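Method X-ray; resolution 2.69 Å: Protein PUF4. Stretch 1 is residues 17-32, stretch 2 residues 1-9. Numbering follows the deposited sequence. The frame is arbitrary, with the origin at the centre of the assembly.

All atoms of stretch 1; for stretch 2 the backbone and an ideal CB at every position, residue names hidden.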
# COMPACT_ATOMS: atom_id res chain seq x y z
N SER A 17 0.59 17.44 33.57
CA SER A 17 1.44 18.59 33.28
C SER A 17 2.76 18.15 32.65
O SER A 17 3.42 18.92 31.95
CB SER A 17 1.69 19.41 34.54
OG SER A 17 2.75 18.86 35.29
N LEU A 18 3.16 16.90 32.90
CA LEU A 18 4.39 16.38 32.34
C LEU A 18 4.22 15.96 30.88
O LEU A 18 5.20 15.76 30.17
CB LEU A 18 4.85 15.16 33.13
CG LEU A 18 5.30 15.34 34.58
CD1 LEU A 18 5.75 14.00 35.14
CD2 LEU A 18 6.41 16.37 34.67
N CYS A 19 2.97 15.81 30.46
CA CYS A 19 2.66 15.19 29.17
C CYS A 19 2.78 16.17 28.00
O CYS A 19 2.60 15.80 26.84
CB CYS A 19 1.29 14.53 29.20
SG CYS A 19 1.18 13.17 30.40
N LYS A 20 3.11 17.41 28.35
CA LYS A 20 3.51 18.43 27.40
C LYS A 20 4.91 18.14 26.88
O LYS A 20 5.12 17.82 25.71
CB LYS A 20 3.53 19.79 28.12
CG LYS A 20 2.52 19.90 29.26
CD LYS A 20 2.80 21.12 30.14
CE LYS A 20 1.67 21.38 31.14
NZ LYS A 20 2.01 22.43 32.15
N ASP A 21 5.87 18.26 27.80
CA ASP A 21 7.29 18.03 27.55
C ASP A 21 7.64 16.74 26.87
O ASP A 21 7.02 15.70 27.10
CB ASP A 21 8.06 18.05 28.87
CG ASP A 21 8.17 19.42 29.45
OD1 ASP A 21 7.86 20.38 28.72
OD2 ASP A 21 8.56 19.54 30.63
N GLN A 22 8.68 16.81 26.06
CA GLN A 22 9.30 15.63 25.50
C GLN A 22 9.95 14.84 26.61
O GLN A 22 9.89 13.61 26.63
CB GLN A 22 10.38 16.04 24.50
CG GLN A 22 11.32 14.90 24.15
CD GLN A 22 12.29 15.26 23.04
OE1 GLN A 22 12.79 16.38 22.98
NE2 GLN A 22 12.56 14.30 22.17
N HIS A 23 10.58 15.56 27.52
CA HIS A 23 11.34 14.94 28.60
C HIS A 23 10.41 14.37 29.67
O HIS A 23 10.66 13.29 30.19
CB HIS A 23 12.32 15.94 29.21
CG HIS A 23 13.46 16.29 28.30
ND1 HIS A 23 14.42 15.37 27.93
CD2 HIS A 23 13.79 17.44 27.67
CE1 HIS A 23 15.29 15.95 27.12
NE2 HIS A 23 14.93 17.20 26.95
N GLY A 24 9.34 15.09 29.96
CA GLY A 24 8.31 14.59 30.85
C GLY A 24 7.68 13.33 30.30
O GLY A 24 7.51 12.34 31.01
N CYS A 25 7.34 13.36 29.01
CA CYS A 25 6.78 12.18 28.36
C CYS A 25 7.73 10.99 28.43
O CYS A 25 7.31 9.87 28.73
CB CYS A 25 6.42 12.48 26.90
SG CYS A 25 4.83 13.31 26.69
N ARG A 26 9.01 11.23 28.16
CA ARG A 26 9.97 10.13 28.13
C ARG A 26 10.17 9.58 29.54
O ARG A 26 10.29 8.37 29.72
CB ARG A 26 11.29 10.56 27.48
CG ARG A 26 11.19 10.67 25.95
CD ARG A 26 12.53 10.98 25.28
NE ARG A 26 12.38 11.11 23.83
CZ ARG A 26 12.51 10.10 22.97
NH1 ARG A 26 12.80 8.88 23.40
NH2 ARG A 26 12.35 10.31 21.67
N PHE A 27 10.17 10.48 30.52
CA PHE A 27 10.17 10.08 31.92
C PHE A 27 9.03 9.10 32.20
O PHE A 27 9.24 8.01 32.71
CB PHE A 27 10.03 11.30 32.83
CG PHE A 27 9.84 10.95 34.29
CD1 PHE A 27 10.91 10.49 35.04
CD2 PHE A 27 8.61 11.07 34.90
CE1 PHE A 27 10.75 10.16 36.37
CE2 PHE A 27 8.44 10.74 36.23
CZ PHE A 27 9.51 10.28 36.97
N LEU A 28 7.81 9.51 31.84
CA LEU A 28 6.64 8.69 32.07
C LEU A 28 6.72 7.36 31.33
O LEU A 28 6.38 6.31 31.88
CB LEU A 28 5.39 9.44 31.63
CG LEU A 28 5.11 10.69 32.45
CD1 LEU A 28 3.77 11.28 32.05
CD2 LEU A 28 5.11 10.34 33.92
N GLN A 29 7.18 7.40 30.09
CA GLN A 29 7.28 6.20 29.29
C GLN A 29 8.25 5.24 29.95
O GLN A 29 8.08 4.02 29.88
CB GLN A 29 7.72 6.54 27.87
CG GLN A 29 6.63 7.21 27.04
CD GLN A 29 7.17 7.87 25.78
OE1 GLN A 29 7.73 7.21 24.91
NE2 GLN A 29 7.01 9.20 25.69
N LYS A 30 9.27 5.81 30.58
CA LYS A 30 10.26 5.02 31.31
C LYS A 30 9.54 4.29 32.41
O LYS A 30 9.54 3.06 32.46
CB LYS A 30 11.34 5.94 31.89
CG LYS A 30 12.57 5.20 32.44
CD LYS A 30 13.62 6.18 32.96
CE LYS A 30 13.12 6.97 34.18
NZ LYS A 30 14.10 7.98 34.71
N GLN A 31 8.91 5.06 33.29
CA GLN A 31 8.13 4.52 34.40
C GLN A 31 7.15 3.43 33.96
O GLN A 31 7.00 2.41 34.63
CB GLN A 31 7.38 5.66 35.09
CG GLN A 31 8.30 6.75 35.55
CD GLN A 31 9.53 6.22 36.30
OE1 GLN A 31 9.41 5.47 37.27
NE2 GLN A 31 10.71 6.63 35.86
N LEU A 32 6.48 3.64 32.84
CA LEU A 32 5.58 2.63 32.30
C LEU A 32 6.34 1.35 31.99
O LEU A 32 5.86 0.24 32.24
CB LEU A 32 4.89 3.15 31.04
CG LEU A 32 3.75 4.14 31.22
CD1 LEU A 32 3.37 4.73 29.87
CD2 LEU A 32 2.56 3.43 31.86
N UNK A 1 18.94 15.10 32.80
CA UNK A 1 17.83 16.04 32.69
C UNK A 1 17.12 16.23 34.03
O UNK A 1 17.60 15.78 35.07
CB UNK A 1 16.83 15.56 31.63
N UNK A 2 15.97 16.91 33.99
CA UNK A 2 15.18 17.18 35.18
C UNK A 2 14.67 15.91 35.88
O UNK A 2 14.41 15.92 37.09
CB UNK A 2 13.99 18.07 34.81
N UNK A 3 14.52 14.83 35.13
CA UNK A 3 13.83 13.66 35.65
C UNK A 3 14.76 12.48 35.90
O UNK A 3 14.30 11.36 36.16
CB UNK A 3 12.72 13.24 34.68
N UNK A 4 16.06 12.71 35.81
CA UNK A 4 17.04 11.63 35.95
C UNK A 4 17.01 11.01 37.35
O UNK A 4 17.13 9.79 37.50
CB UNK A 4 18.44 12.15 35.65
N UNK A 5 16.84 11.86 38.36
CA UNK A 5 16.77 11.40 39.73
C UNK A 5 15.42 11.73 40.33
O UNK A 5 15.34 12.16 41.48
CB UNK A 5 17.89 12.02 40.57
N UNK A 6 14.36 11.55 39.54
CA UNK A 6 13.01 11.82 40.03
C UNK A 6 12.22 10.53 40.11
O UNK A 6 12.66 9.47 39.66
CB UNK A 6 12.29 12.83 39.13
N UNK A 7 11.03 10.62 40.70
CA UNK A 7 10.27 9.44 41.07
C UNK A 7 8.78 9.64 40.77
O UNK A 7 8.23 10.71 41.01
CB UNK A 7 10.48 9.12 42.55
N UNK A 8 8.14 8.61 40.23
CA UNK A 8 6.74 8.71 39.86
C UNK A 8 5.93 9.36 40.98
O UNK A 8 5.12 10.26 40.74
CB UNK A 8 6.18 7.33 39.53
N UNK A 9 6.17 8.93 42.21
CA UNK A 9 5.32 9.33 43.32
C UNK A 9 5.29 10.83 43.59
O UNK A 9 4.34 11.34 44.18
CB UNK A 9 5.78 8.61 44.59

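Position 1 begins the stretch, and its CA-to-CB bond points toward stretch 1, where the ideal CB lies 4.4 Å from His23 ND1. The imidazole leaves room for a short side chain, polar or apolar, and a longer one could run past the ring. The residue is Ser1. Its OG sits over one face of the His23 ring, 3.9 Å from His23 ND1.

Position 2 points sideways, and its ideal CB has nothing of stretch 1 within 5.5 Å, so almost any side chain would be tolerated. It is Arg2, whose poorly ordered side chain leads away.

Position 3 is the most constrained. Its CB is directed at the helix and already lies 3.3 Å from Phe27 CD1, a tight approach. Beyond it, Gly24 presents a surface without a side chain, bordered by Leu18, Asp21, His23 and Phe27. A large apolar residue suits this site, whether a long aliphatic chain or an aromatic ring; a flat ring could exploit the bare glycine best. The residue is Phe3. Gly24 CA lies over one face of its ring, 4.1 Å from the centroid, in a CH-pi contact. At the ring edge, Leu18 CD2 packs 3.5 Å from Phe3 CE2. The Phe27 and Phe3 rings are near parallel, with planes at 30°, but slid apart with centroids 5.3 Å from each other, so they barely overlap. The backbone contributes too: Phe3 O lies 3.7 Å from Lys30 NZ.

Positions 4 and 5 both point away into space free of stretch 1, and small or polar residues would serve equally well. They are Ala4, which closes a type I turn begun at Ser1, and Asp5.

Position 6 ends a second type I turn, from Phe3, and the amide N of position 6 makes a weak hydrogen bond to Phe3 O, 3.4 Å. The CB points sideways, 4.1 Å from Phe27 CE1, so a small apolar residue can already touch the ring. Ala6 does so, its CB 4.2 Å from Phe27 CE1.

Position 7 has extended backbone angles and points away, leaving the choice open. It is Val7; its backbone C meets the edge of the Phe27 ring, 3.9 Å from Phe27 CZ.

Position 8 points sideways; its ideal CB lies 4.4 Å from Gln31 OE1 and 5.1 Å from Phe27 CZ. A medium or large apolar side chain would fit, though a polar one could address the amide. Leu8 is found.

Position 9 is out of reach; it is Asp9.

Stretch 2 1-9: SRFADAVLD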
# COMPACT_ATOMS: atom_id res chain seq x y z
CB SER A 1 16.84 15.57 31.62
OG SER A 1 15.91 16.59 31.29
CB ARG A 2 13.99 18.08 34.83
CG ARG A 2 14.35 19.32 34.04
CD ARG A 2 15.38 20.15 34.79
NE ARG A 2 15.13 20.16 36.23
CZ ARG A 2 14.48 21.13 36.88
NH1 ARG A 2 14.01 22.18 36.22
NH2 ARG A 2 14.30 21.04 38.19
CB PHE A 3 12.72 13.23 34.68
CG PHE A 3 11.83 14.36 34.21
CD1 PHE A 3 12.15 15.09 33.08
CD2 PHE A 3 10.67 14.68 34.90
CE1 PHE A 3 11.33 16.13 32.65
CE2 PHE A 3 9.85 15.71 34.48
CZ PHE A 3 10.18 16.44 33.35
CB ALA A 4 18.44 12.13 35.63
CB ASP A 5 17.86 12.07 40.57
CG ASP A 5 19.25 11.70 40.11
OD1 ASP A 5 19.54 10.49 39.98
OD2 ASP A 5 20.04 12.64 39.88
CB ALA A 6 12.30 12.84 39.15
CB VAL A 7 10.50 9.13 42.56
CG1 VAL A 7 9.31 8.36 43.16
CG2 VAL A 7 11.80 8.37 42.74
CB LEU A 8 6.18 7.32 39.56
CG LEU A 8 5.06 7.22 38.52
CD1 LEU A 8 4.17 6.02 38.81
CD2 LEU A 8 4.22 8.48 38.46
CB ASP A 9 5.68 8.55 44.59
CG ASP A 9 5.25 7.11 44.52
OD1 ASP A 9 4.46 6.76 43.62
OD2 ASP A 9 5.70 6.31 45.37
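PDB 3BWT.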